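Local coordinates for protein hypothetical glycoside hydrolase (Parabacteroides distasonis, PDB 3TAW) that is of unknown function but, as a putative glycoside hydrolase, probably adopts the five-bladed beta-propeller fold of its clan, built from antiparallel sheets, at residues 28-33 with 44-49; 67-72 with 79-84. One frame throughout, in Å; residues are numbered along the deposited sequence.

Contact 1 (28-33 with 44-49)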
loop_
_atom_site.group_PDB
_atom_site.type_symbol
_atom_site.label_atom_id
_atom_site.label_comp_id
_atom_site.label_asym_id
_atom_site.label_seq_id
_atom_site.Cartn_x
_atom_site.Cartn_y
_atom_site.Cartn_z
ATOM N N LYS A 28 -12.812 -12.151 -0.858
ATOM C CA LYS A 28 -13.204 -12.581 0.473
ATOM C C LYS A 28 -12.370 -13.813 0.904
ATOM O O LYS A 28 -11.837 -14.530 0.062
ATOM C CB LYS A 28 -14.667 -12.976 0.451
ATOM C CG LYS A 28 -15.640 -11.932 -0.071
ATOM C CD LYS A 28 -17.063 -12.520 -0.150
ATOM C CE LYS A 28 -18.007 -11.563 -0.855
ATOM N NZ LYS A 28 -19.292 -12.211 -1.321
ATOM N N PRO A 29 -12.280 -14.077 2.216
ATOM C CA PRO A 29 -11.601 -15.286 2.711
ATOM C C PRO A 29 -12.132 -16.591 2.127
ATOM O O PRO A 29 -13.327 -16.699 1.775
ATOM C CB PRO A 29 -11.871 -15.235 4.225
ATOM C CG PRO A 29 -11.974 -13.788 4.511
ATOM C CD PRO A 29 -12.721 -13.224 3.336
ATOM N N LEU A 30 -11.238 -17.563 2.009
ATOM C CA LEU A 30 -11.589 -18.923 1.559
ATOM C C LEU A 30 -10.808 -19.928 2.410
ATOM O O LEU A 30 -9.810 -19.577 3.025
ATOM C CB LEU A 30 -11.240 -19.122 0.091
ATOM C CG LEU A 30 -12.010 -18.305 -0.969
ATOM C CD1 LEU A 30 -11.309 -18.479 -2.316
ATOM C CD2 LEU A 30 -13.532 -18.666 -1.017
ATOM N N PRO A 31 -11.263 -21.192 2.447
ATOM C CA PRO A 31 -10.612 -22.231 3.253
ATOM C C PRO A 31 -9.422 -22.939 2.587
ATOM O O PRO A 31 -8.964 -23.979 3.074
ATOM C CB PRO A 31 -11.756 -23.240 3.498
ATOM C CG PRO A 31 -12.607 -23.127 2.307
ATOM C CD PRO A 31 -12.520 -21.666 1.842
ATOM N N THR A 32 -8.907 -22.357 1.512
ATOM C CA THR A 32 -7.817 -22.907 0.730
ATOM C C THR A 32 -6.603 -23.308 1.550
ATOM O O THR A 32 -6.165 -22.554 2.419
ATOM C CB THR A 32 -7.343 -21.837 -0.267
ATOM O OG1 THR A 32 -8.497 -21.122 -0.768
ATOM C CG2 THR A 32 -6.581 -22.479 -1.385
ATOM N N LYS A 33 -6.025 -24.476 1.248
ATOM C CA LYS A 33 -4.829 -24.910 1.958
ATOM C C LYS A 33 -3.586 -24.814 1.085
ATOM O O LYS A 33 -3.648 -25.021 -0.148
ATOM C CB LYS A 33 -4.961 -26.364 2.390
ATOM C CG LYS A 33 -6.215 -26.709 3.176
ATOM C CD LYS A 33 -6.264 -26.048 4.524
ATOM C CE LYS A 33 -5.266 -26.650 5.534
ATOM N NZ LYS A 33 -5.660 -27.997 6.072
ATOM N N ALA A 44 -4.386 -23.157 6.291
ATOM C CA ALA A 44 -5.469 -22.414 5.627
ATOM C C ALA A 44 -5.091 -20.924 5.598
ATOM O O ALA A 44 -5.431 -20.137 6.505
ATOM C CB ALA A 44 -6.800 -22.650 6.311
ATOM N N TRP A 45 -4.370 -20.574 4.547
ATOM C CA TRP A 45 -3.611 -19.337 4.485
ATOM C C TRP A 45 -4.450 -18.091 4.241
ATOM O O TRP A 45 -3.943 -16.985 4.398
ATOM C CB TRP A 45 -2.524 -19.455 3.410
ATOM C CG TRP A 45 -3.025 -19.608 2.021
ATOM C CD1 TRP A 45 -3.349 -20.778 1.376
ATOM C CD2 TRP A 45 -3.197 -18.563 1.059
ATOM N NE1 TRP A 45 -3.750 -20.516 0.094
ATOM C CE2 TRP A 45 -3.671 -19.162 -0.132
ATOM C CE3 TRP A 45 -3.014 -17.175 1.092
ATOM C CZ2 TRP A 45 -3.950 -18.423 -1.288
ATOM C CZ3 TRP A 45 -3.284 -16.445 -0.050
ATOM C CH2 TRP A 45 -3.755 -17.060 -1.224
ATOM N N GLU A 46 -5.717 -18.257 3.865
ATOM C CA GLU A 46 -6.585 -17.108 3.596
ATOM C C GLU A 46 -7.949 -17.258 4.247
ATOM O O GLU A 46 -8.943 -16.646 3.832
ATOM C CB GLU A 46 -6.700 -16.855 2.090
ATOM C CG GLU A 46 -7.157 -18.027 1.256
ATOM C CD GLU A 46 -7.292 -17.692 -0.214
ATOM O OE1 GLU A 46 -7.107 -16.497 -0.571
ATOM O OE2 GLU A 46 -7.595 -18.627 -1.002
ATOM N N GLU A 47 -7.982 -18.012 5.335
ATOM C CA GLU A 47 -9.237 -18.368 5.978
ATOM C C GLU A 47 -9.883 -17.240 6.763
ATOM O O GLU A 47 -11.094 -17.215 6.918
ATOM C CB GLU A 47 -8.963 -19.563 6.900
ATOM C CG GLU A 47 -10.116 -20.053 7.712
ATOM C CD GLU A 47 -9.769 -21.367 8.380
ATOM O OE1 GLU A 47 -8.838 -21.365 9.209
ATOM O OE2 GLU A 47 -10.394 -22.394 8.029
ATOM N N SER A 48 -9.091 -16.310 7.277
ATOM C CA SER A 48 -9.633 -15.314 8.213
ATOM C C SER A 48 -10.008 -13.983 7.575
ATOM O O SER A 48 -11.127 -13.493 7.741
ATOM C CB SER A 48 -8.647 -15.075 9.350
ATOM O OG SER A 48 -9.258 -14.288 10.379
ATOM N N ASP A 49 -9.065 -13.386 6.863
ATOM C CA ASP A 49 -9.247 -12.027 6.316
ATOM C C ASP A 49 -8.382 -11.864 5.067
ATOM O O ASP A 49 -7.287 -12.386 5.019
ATOM C CB ASP A 49 -8.863 -10.985 7.357
ATOM C CG ASP A 49 -9.781 -11.003 8.589
ATOM O OD1 ASP A 49 -10.903 -10.471 8.498
ATOM O OD2 ASP A 49 -9.370 -11.551 9.649
#
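The type I beta turn from Ala44 to Glu47, which carries the chain from strand 41-44 towards strand 49-58, is covered by Pro29, Leu30 and Thr32 of the loop before strand 33-36. It is a worked example of a turn held to a passing loop by one ordinary and one weak backbone bond and by a buried carboxylate. Leu30 N donates to Glu46 O over 3.1 Å, approaching from above the carbonyl plane, and Trp45 N makes a weak bond to Thr32 O. That same Thr32 oxygen is met by Ala44 CA in a CA-H...O contact of 3.3 Å.

The carboxylate is that of Glu46. Its CG lies between the backbone N and the carbonyl carbon (chi1 55°), the crowded position, and from there the chain runs out extended, so that OE2 reaches Thr32. The two side chains cross obliquely, and Thr32 OG1 donates to the anti lone pair of Glu46 OE2 at 2.7 Å. The other oxygen, OE1, is taken by Tyr66 OH and by a salt bridge to Arg96, so both oxygens of a buried acid are satisfied; its negative charge would be favoured by the arginine. On the way, Glu46 CG stands 3.9 Å above the middle of the Trp45 ring. The indole lies alongside Thr32, whose CG2 touches NE1 at 3.7 Å, while NE1 itself bonds to Thr98 O.

At the other end of the contact, Ser48 and Asp49 together stand opposite the single residue Glu69, forming a classic beta bulge where strand 49-58 begins. Pro29 lies against this part of the chain: its CB is 3.4 Å from Glu47 O, and its CG comes equally near Ser48 O.

Contact 2 (67-72 with 79-84)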
loop_
_atom_site.group_PDB
_atom_site.type_symbol
_atom_site.label_atom_id
_atom_site.label_comp_id
_atom_site.label_asym_id
_atom_site.label_seq_id
_atom_site.Cartn_x
_atom_site.Cartn_y
_atom_site.Cartn_z
ATOM N N ARG A 67 -3.352 -9.097 0.777
ATOM C CA ARG A 67 -2.855 -9.544 2.057
ATOM C C ARG A 67 -3.835 -10.548 2.607
ATOM O O ARG A 67 -4.990 -10.222 2.798
ATOM C CB ARG A 67 -2.707 -8.379 3.031
ATOM C CG ARG A 67 -2.168 -8.813 4.393
ATOM C CD ARG A 67 -2.089 -7.637 5.359
ATOM N NE ARG A 67 -1.876 -8.060 6.732
ATOM C CZ ARG A 67 -1.764 -7.236 7.777
ATOM N NH1 ARG A 67 -1.812 -5.914 7.620
ATOM N NH2 ARG A 67 -1.599 -7.739 8.993
ATOM N N ALA A 68 -3.380 -11.778 2.840
ATOM C CA ALA A 68 -4.243 -12.830 3.357
ATOM C C ALA A 68 -3.742 -13.242 4.732
ATOM O O ALA A 68 -2.550 -13.418 4.933
ATOM C CB ALA A 68 -4.235 -14.047 2.432
ATOM N N GLU A 69 -4.667 -13.393 5.669
ATOM C CA GLU A 69 -4.322 -13.839 7.001
ATOM C C GLU A 69 -4.983 -15.163 7.327
ATOM O O GLU A 69 -6.159 -15.380 7.017
ATOM C CB GLU A 69 -4.726 -12.796 8.035
ATOM C CG GLU A 69 -3.769 -11.616 8.135
ATOM C CD GLU A 69 -4.136 -10.645 9.255
ATOM O OE1 GLU A 69 -5.345 -10.550 9.581
ATOM O OE2 GLU A 69 -3.208 -9.998 9.816
ATOM N N ASP A 70 -4.203 -16.048 7.932
ATOM C CA ASP A 70 -4.750 -17.275 8.493
ATOM C C ASP A 70 -5.401 -17.027 9.864
ATOM O O ASP A 70 -5.442 -15.888 10.353
ATOM C CB ASP A 70 -3.689 -18.372 8.512
ATOM C CG ASP A 70 -2.487 -18.055 9.389
ATOM O OD1 ASP A 70 -2.608 -17.307 10.389
ATOM O OD2 ASP A 70 -1.424 -18.625 9.106
ATOM N N ASN A 71 -5.967 -18.081 10.446
ATOM C CA ASN A 71 -6.635 -17.982 11.753
ATOM C C ASN A 71 -5.755 -18.549 12.875
ATOM O O ASN A 71 -6.265 -19.105 13.856
ATOM C CB ASN A 71 -7.994 -18.704 11.686
ATOM C CG ASN A 71 -9.080 -18.012 12.506
ATOM O OD1 ASN A 71 -9.164 -16.792 12.549
ATOM N ND2 ASN A 71 -9.934 -18.808 13.149
ATOM N N SER A 72 -4.431 -18.395 12.768
ATOM C CA SER A 72 -3.525 -19.009 13.749
ATOM C C SER A 72 -3.608 -18.303 15.124
ATOM O O SER A 72 -3.229 -18.876 16.147
ATOM C CB SER A 72 -2.078 -19.075 13.228
ATOM O OG SER A 72 -1.603 -17.821 12.782
ATOM N N ARG A 79 -1.388 -12.942 13.712
ATOM C CA ARG A 79 -1.425 -14.162 12.877
ATOM C C ARG A 79 -0.326 -14.097 11.804
ATOM O O ARG A 79 0.684 -13.441 12.028
ATOM C CB ARG A 79 -2.833 -14.374 12.305
ATOM C CG ARG A 79 -3.449 -13.219 11.546
ATOM C CD ARG A 79 -4.329 -12.290 12.441
ATOM N NE ARG A 79 -5.506 -13.027 12.880
ATOM C CZ ARG A 79 -6.672 -13.094 12.237
ATOM N NH1 ARG A 79 -6.921 -12.403 11.108
ATOM N NH2 ARG A 79 -7.616 -13.865 12.737
ATOM N N THR A 80 -0.467 -14.821 10.694
ATOM C CA THR A 80 0.548 -14.797 9.646
ATOM C C THR A 80 -0.071 -14.251 8.376
ATOM O O THR A 80 -1.115 -14.741 7.927
ATOM C CB THR A 80 1.162 -16.189 9.372
ATOM O OG1 THR A 80 1.704 -16.719 10.588
ATOM C CG2 THR A 80 2.280 -16.106 8.304
ATOM N N SER A 81 0.597 -13.252 7.790
ATOM C CA SER A 81 0.180 -12.656 6.520
ATOM C C SER A 81 1.007 -13.233 5.379
ATOM O O SER A 81 2.206 -13.463 5.527
ATOM C CB SER A 81 0.359 -11.131 6.551
ATOM O OG SER A 81 -0.549 -10.510 7.458
ATOM N N ARG A 82 0.328 -13.528 4.279
ATOM C CA ARG A 82 0.904 -14.030 3.044
ATOM C C ARG A 82 0.164 -13.310 1.906
ATOM O O ARG A 82 -0.938 -12.776 2.116
ATOM C CB ARG A 82 0.724 -15.556 2.948
ATOM C CG ARG A 82 1.382 -16.304 4.101
ATOM C CD ARG A 82 1.181 -17.810 3.999
ATOM N NE ARG A 82 1.768 -18.546 5.111
ATOM C CZ ARG A 82 1.159 -18.798 6.272
ATOM N NH1 ARG A 82 -0.051 -18.325 6.542
ATOM N NH2 ARG A 82 1.777 -19.517 7.202
ATOM N N LEU A 83 0.763 -13.262 0.719
ATOM C CA LEU A 83 0.150 -12.573 -0.387
ATOM C C LEU A 83 -0.417 -13.533 -1.414
ATOM O O LEU A 83 0.296 -14.393 -1.939
ATOM C CB LEU A 83 1.175 -11.669 -1.086
ATOM C CG LEU A 83 1.945 -10.709 -0.197
ATOM C CD1 LEU A 83 2.822 -9.800 -1.024
ATOM C CD2 LEU A 83 1.023 -9.902 0.783
ATOM N N GLY A 84 -1.682 -13.326 -1.719
ATOM C CA GLY A 84 -2.381 -14.045 -2.773
ATOM C C GLY A 84 -2.079 -13.482 -4.137
ATOM O O GLY A 84 -1.393 -12.462 -4.271
HETATM O O HOH W 1 -1.331 -10.650 11.749
HETATM O O HOH W 2 0.927 -19.292 10.039
#
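CG of Arg79 is placed between its backbone N and carbonyl carbon (chi1 54°), and the chain bends again at chi2 and chi3, bringing the guanidinium back across Glu69 and Asp70. There NH1 gives Glu69 OE1 a salt bridge of 2.9 Å, in the guanidinium plane but above that of the carboxylate, NE donates to Ala73 O, and Asp70 O lies over the guanidinium face. Glu69 OE2 forms a salt bridge with Arg67 NH2 whose hydrogen bond is weak and bent, extending the network; the extended Arg67 also turns NE to Ser81 OG at 2.9 Å, and its NH1 makes a salt bridge with Asp120.

Beyond the strand, Asp70 uses both oxygens. OD2 forms a salt bridge with Arg82 NH1, nearly straight at 170°. OD1 is gripped by three donors: Thr80 N, Ser72 OG at 2.6 Å, and Ser72 N, the last making an Asx turn. Thr80 CG2 covers a face of the Arg82 guanidinium.

The mutual backbone bonds of Ala68 and Arg82 lie near the loop end of the hairpin of strands 61-69 and 81-88. Strand 49-58 flanks 61-69, Arg82 packs on strand 33-36, and Leu83 rests on strand 117-125 of the neighbouring sheet.

In the fold
Contact 1 precedes contact 2 along the chain, and their centres are about 8 Å apart. The bulge at the end of 44-49 joins them: Asp49 O lies 2.9 Å from Glu69 N, a probable hydrogen bond that starts the pairing of strands 49-58 and 61-69. Side chains add a second link, since Ser48 OG meets Arg79 NH2 at 2.9 Å and Asp49 OD2 forms a salt bridge with Arg79 NH1, extending the charged network of contact 2 into contact 1. Beyond it, the Arg67 side chain lies about 5 Å from an unknown ligand and about 6 Å from 1,2-ethanediol, both probably from the crystallisation liquor, though such molecules often mark pockets.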